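Long-range contacts in phage tail sheath protein (Desulfitobacterium hafniense, PDB 3HXL), which probably serves as a building block of the contractile sheath of a phage-type tail, being a member of the myoviral tail sheath protein family: residues V36-I41 with K83-Y88; I189-A194 with A214-F219; A194-D199 with D225-K230. All coordinates share one frame; numbering follows the deposited sequence.

Contact 1. Residues V36-I41 with K83-Y88; sequences VSMPLI and KTLLLY
V36 and L86 meet backbone to backbone, the N-H of L86 reaching O of V36 at 2.8 Å in a parallel ladder. V36 N binds T84 O and M38 N binds L86 O; in return Y88 N reaches M38 O, at 3.1 Å, and L40 N closes the series on Y88 O.

One side chain joins the backbone bonding. OG of S37, anti to its backbone N (chi1 179°), gives a bond of 2.8 Å to O of L86. That carbonyl is gripped twice, S37 OG and M38 N approaching from opposite faces of its plane, and S37 OG is also hydrogen-bonded to Y191 OH.

In the mixed sheet, strand 35-40 lies between its parallel neighbours 84-89 and 202-204, with helices on both faces; S37 is also backbone-bonded to T202 and A204.

Apolar contacts gather on the face that carries V36, M38, L85 and L87, against helix 73-78. CG1 of V36 touches CD1 of L85 at 3.6 Å, and CB of M38, a selenomethionine, approaches the same methyl. The L40 and L87 side chains cross at about a right angle, CD1 to CD1 at 3.9 Å. P39 and Y88 lie on the other face, toward helix 185-195.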
ATOM      1  N   VAL A  36      -2.410  -1.932  -0.115  1.00 14.25           N
ATOM      2  CA  VAL A  36      -1.643  -0.766  -0.547  1.00 16.16           C
ATOM      3  C   VAL A  36      -0.206  -0.901  -0.034  1.00 15.34           C
ATOM      4  O   VAL A  36       0.032  -1.559   0.976  1.00 14.81           O
ATOM      5  CB  VAL A  36      -2.268   0.556   0.002  1.00 17.47           C
ATOM      6  CG1 VAL A  36      -2.145   0.612   1.521  1.00 12.58           C
ATOM      7  CG2 VAL A  36      -1.587   1.768  -0.629  1.00 14.42           C
ATOM      8  N   SER A  37       0.754  -0.309  -0.745  1.00 13.99           N
ATOM      9  CA  SER A  37       2.154  -0.357  -0.323  1.00 11.57           C
ATOM     10  C   SER A  37       2.753   1.033  -0.439  1.00 14.80           C
ATOM     11  O   SER A  37       2.422   1.793  -1.351  1.00 17.37           O
ATOM     12  CB  SER A  37       2.973  -1.324  -1.174  1.00 17.43           C
ATOM     13  OG  SER A  37       4.328  -1.308  -0.738  1.00 16.60           O
HETATM   14  N   MSE A  38       3.652   1.360   0.474  1.00 15.69           N
HETATM   15  CA  MSE A  38       4.235   2.687   0.469  1.00 19.96           C
HETATM   16  C   MSE A  38       5.654   2.733   1.014  1.00 23.79           C
HETATM   17  O   MSE A  38       5.957   2.134   2.043  1.00 20.03           O
HETATM   18  CB  MSE A  38       3.315   3.605   1.280  1.00 19.49           C
HETATM   19  CG  MSE A  38       3.724   5.054   1.423  1.00 22.06           C
HETATM   20 SE   MSE A  38       2.229   6.096   2.159  1.00 32.27          SE
HETATM   21  CE  MSE A  38       1.951   5.012   3.775  1.00 19.67           C
ATOM     22  N   PRO A  39       6.557   3.416   0.297  1.00 23.02           N
ATOM     23  CA  PRO A  39       7.945   3.529   0.753  1.00 20.37           C
ATOM     24  C   PRO A  39       8.066   4.833   1.556  1.00 19.93           C
ATOM     25  O   PRO A  39       7.719   5.902   1.060  1.00 20.21           O
ATOM     26  CB  PRO A  39       8.731   3.561  -0.556  1.00 19.84           C
ATOM     27  CG  PRO A  39       7.822   4.347  -1.460  1.00 18.42           C
ATOM     28  CD  PRO A  39       6.426   3.811  -1.122  1.00 19.18           C
ATOM     29  N   LEU A  40       8.545   4.747   2.793  1.00 17.67           N
ATOM     30  CA  LEU A  40       8.660   5.939   3.623  1.00 19.39           C
ATOM     31  C   LEU A  40       9.980   6.123   4.339  1.00 16.14           C
ATOM     32  O   LEU A  40      10.702   5.168   4.627  1.00 16.01           O
ATOM     33  CB  LEU A  40       7.563   5.974   4.699  1.00 19.85           C
ATOM     34  CG  LEU A  40       6.095   6.132   4.299  1.00 22.91           C
ATOM     35  CD1 LEU A  40       5.244   6.239   5.558  1.00 16.67           C
ATOM     36  CD2 LEU A  40       5.924   7.362   3.434  1.00 25.19           C
ATOM     37  N   ILE A  41      10.266   7.383   4.634  1.00 24.45           N
ATOM     38  CA  ILE A  41      11.451   7.757   5.378  1.00 22.98           C
ATOM     39  C   ILE A  41      10.914   7.932   6.792  1.00 21.34           C
ATOM     40  O   ILE A  41      10.072   8.792   7.037  1.00 22.05           O
ATOM     41  CB  ILE A  41      12.024   9.072   4.861  1.00 21.15           C
ATOM     42  CG1 ILE A  41      12.555   8.861   3.439  1.00 21.67           C
ATOM     43  CG2 ILE A  41      13.117   9.571   5.805  1.00 24.72           C
ATOM     44  CD1 ILE A  41      12.854  10.137   2.695  1.00 39.07           C
ATOM     45  N   LYS A  83      -7.104  -2.218   3.581  1.00 16.21           N
ATOM     46  CA  LYS A  83      -7.198  -3.211   4.634  1.00 17.63           C
ATOM     47  C   LYS A  83      -5.809  -3.662   5.066  1.00 20.94           C
ATOM     48  O   LYS A  83      -5.605  -4.062   6.209  1.00 16.66           O
ATOM     49  CB  LYS A  83      -8.025  -4.399   4.145  1.00 19.33           C
ATOM     50  CG  LYS A  83      -9.405  -3.994   3.646  1.00 29.62           C
ATOM     51  CD  LYS A  83     -10.202  -3.287   4.736  1.00 38.34           C
ATOM     52  CE  LYS A  83     -11.523  -2.741   4.212  1.00 40.15           C
ATOM     53  NZ  LYS A  83     -11.323  -1.698   3.173  1.00 46.11           N
ATOM     54  N   THR A  84      -4.851  -3.587   4.149  1.00 18.06           N
ATOM     55  CA  THR A  84      -3.488  -3.985   4.459  1.00 19.19           C
ATOM     56  C   THR A  84      -2.473  -3.031   3.837  1.00 20.70           C
ATOM     57  O   THR A  84      -2.609  -2.621   2.682  1.00 17.73           O
ATOM     58  CB  THR A  84      -3.191  -5.412   3.951  1.00 24.55           C
ATOM     59  OG1 THR A  84      -4.148  -6.325   4.500  1.00 25.87           O
ATOM     60  CG2 THR A  84      -1.798  -5.845   4.369  1.00 22.65           C
ATOM     61  N   LEU A  85      -1.459  -2.676   4.620  1.00 16.06           N
ATOM     62  CA  LEU A  85      -0.407  -1.794   4.152  1.00 16.61           C
ATOM     63  C   LEU A  85       0.928  -2.517   4.172  1.00 19.47           C
ATOM     64  O   LEU A  85       1.303  -3.122   5.177  1.00 16.44           O
ATOM     65  CB  LEU A  85      -0.300  -0.548   5.039  1.00 17.41           C
ATOM     66  CG  LEU A  85       0.942   0.336   4.813  1.00 12.27           C
ATOM     67  CD1 LEU A  85       0.868   0.958   3.425  1.00 13.32           C
ATOM     68  CD2 LEU A  85       1.019   1.431   5.875  1.00 15.18           C
ATOM     69  N   LEU A  86       1.630  -2.471   3.047  1.00 18.72           N
ATOM     70  CA  LEU A  86       2.949  -3.064   2.957  1.00 16.36           C
ATOM     71  C   LEU A  86       3.859  -1.838   3.025  1.00 19.26           C
ATOM     72  O   LEU A  86       3.980  -1.074   2.062  1.00 18.22           O
ATOM     73  CB  LEU A  86       3.116  -3.825   1.635  1.00 13.56           C
ATOM     74  CG  LEU A  86       2.124  -4.972   1.421  1.00 17.41           C
ATOM     75  CD1 LEU A  86       2.413  -5.656   0.087  1.00 16.42           C
ATOM     76  CD2 LEU A  86       2.211  -5.978   2.562  1.00 15.25           C
ATOM     77  N   LEU A  87       4.459  -1.647   4.196  1.00 16.44           N
ATOM     78  CA  LEU A  87       5.329  -0.515   4.477  1.00 15.35           C
ATOM     79  C   LEU A  87       6.804  -0.853   4.365  1.00 15.35           C
ATOM     80  O   LEU A  87       7.252  -1.893   4.844  1.00 19.56           O
ATOM     81  CB  LEU A  87       5.039   0.007   5.888  1.00 14.64           C
ATOM     82  CG  LEU A  87       5.916   1.133   6.446  1.00 15.74           C
ATOM     83  CD1 LEU A  87       5.721   2.408   5.637  1.00 12.77           C
ATOM     84  CD2 LEU A  87       5.544   1.365   7.911  1.00 20.11           C
ATOM     85  N   TYR A  88       7.559   0.045   3.745  1.00 16.34           N
ATOM     86  CA  TYR A  88       8.989  -0.164   3.570  1.00 16.85           C
ATOM     87  C   TYR A  88       9.740   1.069   4.060  1.00 11.63           C
ATOM     88  O   TYR A  88       9.549   2.162   3.533  1.00 15.02           O
ATOM     89  CB  TYR A  88       9.279  -0.399   2.091  1.00 18.23           C
ATOM     90  CG  TYR A  88      10.684  -0.861   1.782  1.00 17.74           C
ATOM     91  CD1 TYR A  88      11.015  -2.215   1.807  1.00 21.50           C
ATOM     92  CD2 TYR A  88      11.672   0.055   1.428  1.00 19.56           C
ATOM     93  CE1 TYR A  88      12.299  -2.649   1.473  1.00 23.55           C
ATOM     94  CE2 TYR A  88      12.958  -0.363   1.096  1.00 21.82           C
ATOM     95  CZ  TYR A  88      13.262  -1.714   1.118  1.00 20.90           C
ATOM     96  OH  TYR A  88      14.521  -2.132   0.763  1.00 25.23           O
TER

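Contact 2. Residues I189-A194 with A214-F219; sequences IDYLAA and ATFTAF
The helical segments 189-194 and 214-219, which touch through L192 and F219, run nearly parallel, 18° apart with axes 11.7 Å at closest approach, a separation bridged by large side chains. One methyl of L192 does much of the bridging: CD2 sits over the centre of the F219 ring, 3.6 Å from its centroid, in a CH-pi contact almost on the ring normal. The same CD2 lies over a face of F216 as well, but offset toward the rim, 4.2 Å from that centroid. CG of F219 lies anti to its backbone N (chi1 178°), and the ring beyond it presents a face to CD2 of L192, while the two side chains slide past each other in opposite directions.

Both helices pack on strand 202-204, where I203 touches Y191, F216 and F219; helix 210-227 is the connection of a beta-alpha-beta crossover from that strand to its parallel neighbour 232-236 in the subtilisin-like domain.

On the Y191 side, whose hydroxyl points its bonding to S37 OG, CZ of F216 comes to the edge of the tyrosine ring, 4.1 Å from CD2 of Y191. Toward the more exposed margin, CD1 of L192 meets CG2 of T215 at 3.9 Å, and I189 CD1 approaches that threonine methyl more loosely.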
ATOM      1  N   ILE A 189      14.917   1.891  -5.332  1.00 25.08           N
ATOM      2  CA  ILE A 189      15.093   0.787  -6.254  1.00 20.04           C
ATOM      3  C   ILE A 189      14.986  -0.500  -5.454  1.00 15.90           C
ATOM      4  O   ILE A 189      14.399  -1.477  -5.910  1.00 16.95           O
ATOM      5  CB  ILE A 189      16.473   0.856  -6.961  1.00 26.60           C
ATOM      6  CG1 ILE A 189      16.541   2.098  -7.849  1.00 22.37           C
ATOM      7  CG2 ILE A 189      16.703  -0.405  -7.780  1.00 26.80           C
ATOM      8  CD1 ILE A 189      15.449   2.158  -8.921  1.00 29.87           C
ATOM      9  N   ASP A 190      15.549  -0.495  -4.248  1.00 19.14           N
ATOM     10  CA  ASP A 190      15.492  -1.665  -3.389  1.00 21.66           C
ATOM     11  C   ASP A 190      14.021  -1.924  -3.043  1.00 21.48           C
ATOM     12  O   ASP A 190      13.563  -3.065  -3.040  1.00 21.05           O
ATOM     13  CB  ASP A 190      16.302  -1.430  -2.106  1.00 25.22           C
ATOM     14  CG  ASP A 190      17.731  -0.979  -2.384  1.00 37.91           C
ATOM     15  OD1 ASP A 190      18.295  -1.390  -3.416  1.00 29.59           O
ATOM     16  OD2 ASP A 190      18.296  -0.225  -1.561  1.00 34.06           O
ATOM     17  N   TYR A 191      13.288  -0.853  -2.754  1.00 22.34           N
ATOM     18  CA  TYR A 191      11.863  -0.961  -2.427  1.00 21.78           C
ATOM     19  C   TYR A 191      11.101  -1.661  -3.546  1.00 18.71           C
ATOM     20  O   TYR A 191      10.463  -2.684  -3.323  1.00 21.52           O
ATOM     21  CB  TYR A 191      11.248   0.428  -2.213  1.00 19.69           C
ATOM     22  CG  TYR A 191       9.724   0.428  -2.213  1.00 20.68           C
ATOM     23  CD1 TYR A 191       9.001  -0.248  -1.223  1.00 22.91           C
ATOM     24  CD2 TYR A 191       9.006   1.089  -3.212  1.00 15.24           C
ATOM     25  CE1 TYR A 191       7.598  -0.262  -1.230  1.00 16.45           C
ATOM     26  CE2 TYR A 191       7.608   1.078  -3.225  1.00 14.51           C
ATOM     27  CZ  TYR A 191       6.917   0.404  -2.233  1.00 14.34           C
ATOM     28  OH  TYR A 191       5.539   0.410  -2.241  1.00 17.57           O
ATOM     29  N   LEU A 192      11.168  -1.096  -4.749  1.00 25.18           N
ATOM     30  CA  LEU A 192      10.459  -1.664  -5.895  1.00 24.06           C
ATOM     31  C   LEU A 192      10.762  -3.139  -6.098  1.00 19.86           C
ATOM     32  O   LEU A 192       9.874  -3.924  -6.418  1.00 20.92           O
ATOM     33  CB  LEU A 192      10.798  -0.883  -7.169  1.00 16.45           C
ATOM     34  CG  LEU A 192      10.294   0.563  -7.184  1.00 24.57           C
ATOM     35  CD1 LEU A 192      10.781   1.277  -8.428  1.00 22.93           C
ATOM     36  CD2 LEU A 192       8.765   0.561  -7.128  1.00 15.19           C
ATOM     37  N   ALA A 193      12.019  -3.522  -5.914  1.00 23.69           N
ATOM     38  CA  ALA A 193      12.395  -4.916  -6.087  1.00 22.18           C
ATOM     39  C   ALA A 193      11.701  -5.777  -5.039  1.00 19.11           C
ATOM     40  O   ALA A 193      11.212  -6.859  -5.340  1.00 25.00           O
ATOM     41  CB  ALA A 193      13.908  -5.067  -5.974  1.00 23.57           C
ATOM     42  N   ALA A 194      11.654  -5.287  -3.806  1.00 21.83           N
ATOM     43  CA  ALA A 194      11.033  -6.033  -2.718  1.00 22.80           C
ATOM     44  C   ALA A 194       9.518  -6.127  -2.849  1.00 24.39           C
ATOM     45  O   ALA A 194       8.932  -7.178  -2.599  1.00 21.07           O
ATOM     46  CB  ALA A 194      11.393  -5.399  -1.386  1.00 24.87           C
ATOM     47  N   ALA A 214       9.060   9.319 -12.518  1.00 21.48           N
ATOM     48  CA  ALA A 214       9.277   8.709 -13.823  1.00 18.07           C
ATOM     49  C   ALA A 214       9.583   7.232 -13.655  1.00 16.41           C
ATOM     50  O   ALA A 214       9.070   6.392 -14.394  1.00 21.62           O
ATOM     51  CB  ALA A 214      10.428   9.413 -14.549  1.00 20.34           C
ATOM     52  N   THR A 215      10.416   6.915 -12.674  1.00 17.68           N
ATOM     53  CA  THR A 215      10.781   5.531 -12.405  1.00 18.19           C
ATOM     54  C   THR A 215       9.555   4.719 -11.986  1.00 19.50           C
ATOM     55  O   THR A 215       9.354   3.603 -12.468  1.00 22.11           O
ATOM     56  CB  THR A 215      11.864   5.452 -11.309  1.00 22.46           C
ATOM     57  OG1 THR A 215      13.094   5.989 -11.818  1.00 24.93           O
ATOM     58  CG2 THR A 215      12.092   4.011 -10.875  1.00 22.73           C
ATOM     59  N   PHE A 216       8.732   5.273 -11.101  1.00 18.79           N
ATOM     60  CA  PHE A 216       7.540   4.556 -10.672  1.00 21.03           C
ATOM     61  C   PHE A 216       6.580   4.361 -11.841  1.00 18.12           C
ATOM     62  O   PHE A 216       5.911   3.332 -11.934  1.00 17.06           O
ATOM     63  CB  PHE A 216       6.845   5.289  -9.513  1.00 15.68           C
ATOM     64  CG  PHE A 216       7.427   4.967  -8.161  1.00 24.50           C
ATOM     65  CD1 PHE A 216       6.597   4.580  -7.104  1.00 17.60           C
ATOM     66  CD2 PHE A 216       8.806   5.023  -7.944  1.00 14.18           C
ATOM     67  CE1 PHE A 216       7.133   4.257  -5.854  1.00 15.55           C
ATOM     68  CE2 PHE A 216       9.348   4.701  -6.702  1.00 17.88           C
ATOM     69  CZ  PHE A 216       8.510   4.311  -5.650  1.00 21.15           C
ATOM     70  N   THR A 217       6.530   5.339 -12.743  1.00 20.17           N
ATOM     71  CA  THR A 217       5.660   5.250 -13.918  1.00 19.90           C
ATOM     72  C   THR A 217       6.132   4.098 -14.804  1.00 22.18           C
ATOM     73  O   THR A 217       5.321   3.311 -15.288  1.00 20.33           O
ATOM     74  CB  THR A 217       5.670   6.572 -14.723  1.00 20.71           C
ATOM     75  OG1 THR A 217       5.134   7.627 -13.912  1.00 16.72           O
ATOM     76  CG2 THR A 217       4.823   6.444 -15.990  1.00 16.42           C
ATOM     77  N   ALA A 218       7.445   3.992 -15.005  1.00 18.21           N
ATOM     78  CA  ALA A 218       7.997   2.917 -15.819  1.00 16.47           C
ATOM     79  C   ALA A 218       7.738   1.577 -15.132  1.00 15.33           C
ATOM     80  O   ALA A 218       7.404   0.580 -15.779  1.00 16.33           O
ATOM     81  CB  ALA A 218       9.504   3.122 -16.028  1.00 18.47           C
ATOM     82  N   PHE A 219       7.902   1.564 -13.814  1.00 17.63           N
ATOM     83  CA  PHE A 219       7.683   0.369 -13.008  1.00 20.13           C
ATOM     84  C   PHE A 219       6.264  -0.148 -13.240  1.00 19.65           C
ATOM     85  O   PHE A 219       6.056  -1.336 -13.484  1.00 20.88           O
ATOM     86  CB  PHE A 219       7.884   0.703 -11.526  1.00 20.81           C
ATOM     87  CG  PHE A 219       7.646  -0.454 -10.596  1.00 17.78           C
ATOM     88  CD1 PHE A 219       8.585  -1.471 -10.469  1.00 15.47           C
ATOM     89  CD2 PHE A 219       6.474  -0.521  -9.838  1.00 24.16           C
ATOM     90  CE1 PHE A 219       8.366  -2.541  -9.601  1.00 20.51           C
ATOM     91  CE2 PHE A 219       6.244  -1.586  -8.968  1.00 16.75           C
ATOM     92  CZ  PHE A 219       7.190  -2.598  -8.846  1.00 21.95           C
TER

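Contact 3. Residues A194-D199 with D225-K230; sequences AVEIFD and DDEGKK
K229 reaches E196 and F198 with its side chain drawn out straight: CG lies anti to the backbone N (chi1 -167°), and each later torsion is also close to anti, out to NZ. This full extension carries the ammonium group from the stretch that follows helix 210-227 to the backbone that follows helix 185-195. There NZ gives two hydrogen bonds, at 2.7 Å to O of E196 and at 2.8 Å to O of F198.

The two carbonyls receive it differently. F198 O is met nearly along the C=O axis, at a C=O...N angle of 169°, whereas NZ stands above the carbonyl plane of E196, with an angle of 113°. CE follows close behind, 3.4 Å from O of F198.

The acceptors belong to a type I beta turn from V195 to F198, closed by F198 N on V195 O at 2.8 Å. Its first residue still belongs to helix 185-195, and the chain then leads on to strand 202-204. On the other side, G228, with positive phi, is the first residue to leave helical geometry after helix 210-227, and the chain continues into strand 232-236. The lysine therefore joins the exits of two successive helices in the subtilisin-like domain, with L223 and F200 touching its side chain.

Beside this bridge two like charges approach: OE2 of E196 is 3.8 Å from OE2 of E227. R222 makes a long, weak ion pair with each glutamate, which probably offsets part of the repulsion.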
ATOM      1  N   ALA A 194      11.654  -5.287  -3.806  1.00 21.83           N
ATOM      2  CA  ALA A 194      11.033  -6.033  -2.718  1.00 22.80           C
ATOM      3  C   ALA A 194       9.518  -6.127  -2.849  1.00 24.39           C
ATOM      4  O   ALA A 194       8.932  -7.178  -2.599  1.00 21.07           O
ATOM      5  CB  ALA A 194      11.393  -5.399  -1.386  1.00 24.87           C
ATOM      6  N   VAL A 195       8.880  -5.028  -3.234  1.00 24.17           N
ATOM      7  CA  VAL A 195       7.429  -5.030  -3.363  1.00 22.05           C
ATOM      8  C   VAL A 195       6.954  -5.880  -4.536  1.00 23.54           C
ATOM      9  O   VAL A 195       5.879  -6.480  -4.487  1.00 18.15           O
ATOM     10  CB  VAL A 195       6.873  -3.595  -3.525  1.00 25.80           C
ATOM     11  CG1 VAL A 195       7.242  -3.030  -4.895  1.00 23.48           C
ATOM     12  CG2 VAL A 195       5.367  -3.608  -3.328  1.00 27.28           C
ATOM     13  N   GLU A 196       7.765  -5.938  -5.588  1.00 15.48           N
ATOM     14  CA  GLU A 196       7.416  -6.705  -6.774  1.00 22.21           C
ATOM     15  C   GLU A 196       7.125  -8.168  -6.470  1.00 20.79           C
ATOM     16  O   GLU A 196       6.411  -8.838  -7.213  1.00 25.10           O
ATOM     17  CB  GLU A 196       8.544  -6.624  -7.804  1.00 23.46           C
ATOM     18  CG  GLU A 196       8.057  -6.828  -9.217  1.00 35.45           C
ATOM     19  CD  GLU A 196       9.185  -6.920 -10.218  1.00 34.58           C
ATOM     20  OE1 GLU A 196      10.134  -6.110 -10.122  1.00 32.78           O
ATOM     21  OE2 GLU A 196       9.108  -7.796 -11.106  1.00 41.05           O
ATOM     22  N   ILE A 197       7.682  -8.662  -5.373  1.00 23.85           N
ATOM     23  CA  ILE A 197       7.491 -10.048  -4.982  1.00 25.26           C
ATOM     24  C   ILE A 197       6.215 -10.244  -4.160  1.00 29.80           C
ATOM     25  O   ILE A 197       5.765 -11.371  -3.969  1.00 30.88           O
ATOM     26  CB  ILE A 197       8.711 -10.544  -4.183  1.00 35.17           C
ATOM     27  CG1 ILE A 197       9.984 -10.330  -5.016  1.00 41.80           C
ATOM     28  CG2 ILE A 197       8.567 -12.026  -3.870  1.00 43.86           C
ATOM     29  CD1 ILE A 197      11.263 -10.542  -4.242  1.00 42.38           C
ATOM     30  N   PHE A 198       5.633  -9.150  -3.677  1.00 21.97           N
ATOM     31  CA  PHE A 198       4.405  -9.232  -2.887  1.00 24.61           C
ATOM     32  C   PHE A 198       3.176  -9.077  -3.769  1.00 22.74           C
ATOM     33  O   PHE A 198       3.262  -8.622  -4.908  1.00 20.43           O
ATOM     34  CB  PHE A 198       4.349  -8.127  -1.821  1.00 20.83           C
ATOM     35  CG  PHE A 198       5.169  -8.410  -0.591  1.00 23.99           C
ATOM     36  CD1 PHE A 198       6.551  -8.237  -0.598  1.00 29.13           C
ATOM     37  CD2 PHE A 198       4.550  -8.835   0.584  1.00 20.97           C
ATOM     38  CE1 PHE A 198       7.306  -8.483   0.552  1.00 24.72           C
ATOM     39  CE2 PHE A 198       5.292  -9.084   1.736  1.00 22.06           C
ATOM     40  CZ  PHE A 198       6.675  -8.908   1.722  1.00 35.56           C
ATOM     41  N   ASP A 199       2.026  -9.485  -3.252  1.00 25.94           N
ATOM     42  CA  ASP A 199       0.800  -9.284  -3.995  1.00 23.12           C
ATOM     43  C   ASP A 199       0.235  -8.002  -3.400  1.00 18.54           C
ATOM     44  O   ASP A 199       0.157  -7.859  -2.177  1.00 18.71           O
ATOM     45  CB  ASP A 199      -0.161 -10.459  -3.815  1.00 36.32           C
ATOM     46  CG  ASP A 199       0.224 -11.653  -4.679  1.00 50.17           C
ATOM     47  OD1 ASP A 199       0.511 -11.444  -5.883  1.00 49.71           O
ATOM     48  OD2 ASP A 199       0.232 -12.791  -4.165  1.00 50.70           O
ATOM     49  N   ASP A 225       1.899  -4.303 -18.175  1.00 21.58           N
ATOM     50  CA  ASP A 225       1.874  -4.778 -19.542  1.00 23.65           C
ATOM     51  C   ASP A 225       2.947  -5.747 -20.000  1.00 21.94           C
ATOM     52  O   ASP A 225       2.843  -6.316 -21.084  1.00 23.32           O
ATOM     53  CB  ASP A 225       1.784  -3.564 -20.461  1.00 25.00           C
ATOM     54  CG  ASP A 225       0.587  -2.681 -20.111  1.00 30.98           C
ATOM     55  OD1 ASP A 225      -0.471  -3.244 -19.744  1.00 27.71           O
ATOM     56  OD2 ASP A 225       0.696  -1.446 -20.202  1.00 21.64           O
ATOM     57  N   ASP A 226       3.961  -5.969 -19.173  1.00 22.34           N
ATOM     58  CA  ASP A 226       5.006  -6.912 -19.553  1.00 25.60           C
ATOM     59  C   ASP A 226       4.991  -8.143 -18.652  1.00 26.29           C
ATOM     60  O   ASP A 226       5.422  -9.225 -19.056  1.00 29.28           O
ATOM     61  CB  ASP A 226       6.383  -6.242 -19.500  1.00 26.43           C
ATOM     62  CG  ASP A 226       6.509  -5.093 -20.481  1.00 30.16           C
ATOM     63  OD1 ASP A 226       6.052  -5.235 -21.634  1.00 32.37           O
ATOM     64  OD2 ASP A 226       7.079  -4.049 -20.107  1.00 33.29           O
ATOM     65  N   GLU A 227       4.481  -7.979 -17.434  1.00 22.44           N
ATOM     66  CA  GLU A 227       4.430  -9.080 -16.475  1.00 14.28           C
ATOM     67  C   GLU A 227       3.000  -9.569 -16.231  1.00 25.73           C
ATOM     68  O   GLU A 227       2.795 -10.624 -15.629  1.00 26.04           O
ATOM     69  CB  GLU A 227       5.037  -8.640 -15.137  1.00 26.71           C
ATOM     70  CG  GLU A 227       6.323  -7.818 -15.246  1.00 48.93           C
ATOM     71  CD  GLU A 227       7.563  -8.659 -15.488  1.00 52.35           C
ATOM     72  OE1 GLU A 227       7.524  -9.543 -16.368  1.00 58.01           O
ATOM     73  OE2 GLU A 227       8.583  -8.425 -14.803  1.00 60.46           O
ATOM     74  N   GLY A 228       2.011  -8.801 -16.681  1.00 18.94           N
ATOM     75  CA  GLY A 228       0.633  -9.207 -16.472  1.00 25.96           C
ATOM     76  C   GLY A 228       0.244  -9.074 -15.008  1.00 23.14           C
ATOM     77  O   GLY A 228      -0.691  -9.725 -14.536  1.00 30.39           O
ATOM     78  N   LYS A 229       0.978  -8.238 -14.278  1.00 21.79           N
ATOM     79  CA  LYS A 229       0.696  -8.006 -12.864  1.00 24.73           C
ATOM     80  C   LYS A 229       0.045  -6.631 -12.786  1.00 22.15           C
ATOM     81  O   LYS A 229       0.723  -5.609 -12.696  1.00 17.86           O
ATOM     82  CB  LYS A 229       1.986  -8.032 -12.042  1.00 24.00           C
ATOM     83  CG  LYS A 229       1.746  -8.104 -10.552  1.00 29.07           C
ATOM     84  CD  LYS A 229       3.040  -8.073  -9.770  1.00 32.26           C
ATOM     85  CE  LYS A 229       2.760  -8.218  -8.282  1.00 30.42           C
ATOM     86  NZ  LYS A 229       3.946  -7.844  -7.471  1.00 45.27           N
ATOM     87  N   LYS A 230      -1.283  -6.620 -12.823  1.00 23.48           N
ATOM     88  CA  LYS A 230      -2.040  -5.380 -12.807  1.00 17.45           C
ATOM     89  C   LYS A 230      -2.094  -4.676 -11.454  1.00 20.71           C
ATOM     90  O   LYS A 230      -2.710  -5.157 -10.496  1.00 22.13           O
ATOM     91  CB  LYS A 230      -3.448  -5.643 -13.341  1.00 24.95           C
ATOM     92  CG  LYS A 230      -3.475  -6.338 -14.705  1.00 23.56           C
ATOM     93  CD  LYS A 230      -2.880  -5.473 -15.825  1.00 22.04           C
ATOM     94  CE  LYS A 230      -2.885  -6.218 -17.167  1.00 23.04           C
ATOM     95  NZ  LYS A 230      -2.468  -5.358 -18.317  1.00 27.42           N
TER

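From the N terminus, contact 1 is the first to close: strand 35-40 pairs with strand 84-89 after a loop of 41 residues containing two short helices and strand 51-54. It is complete before helix 185-195 begins, so it stands in series with the other two. Contact 2 then closes over strand 202-204, bringing helices 185-195 and 210-227 together. Contact 3 joins the chain where it leaves the C-terminal ends of the same helices and crosses contact 2, since their segments alternate along the chain and share A194. The first helix is the common element: packed against both the sheet of contact 1 and helix 210-227, it ties the 33-90 family region to the subtilisin-like domain.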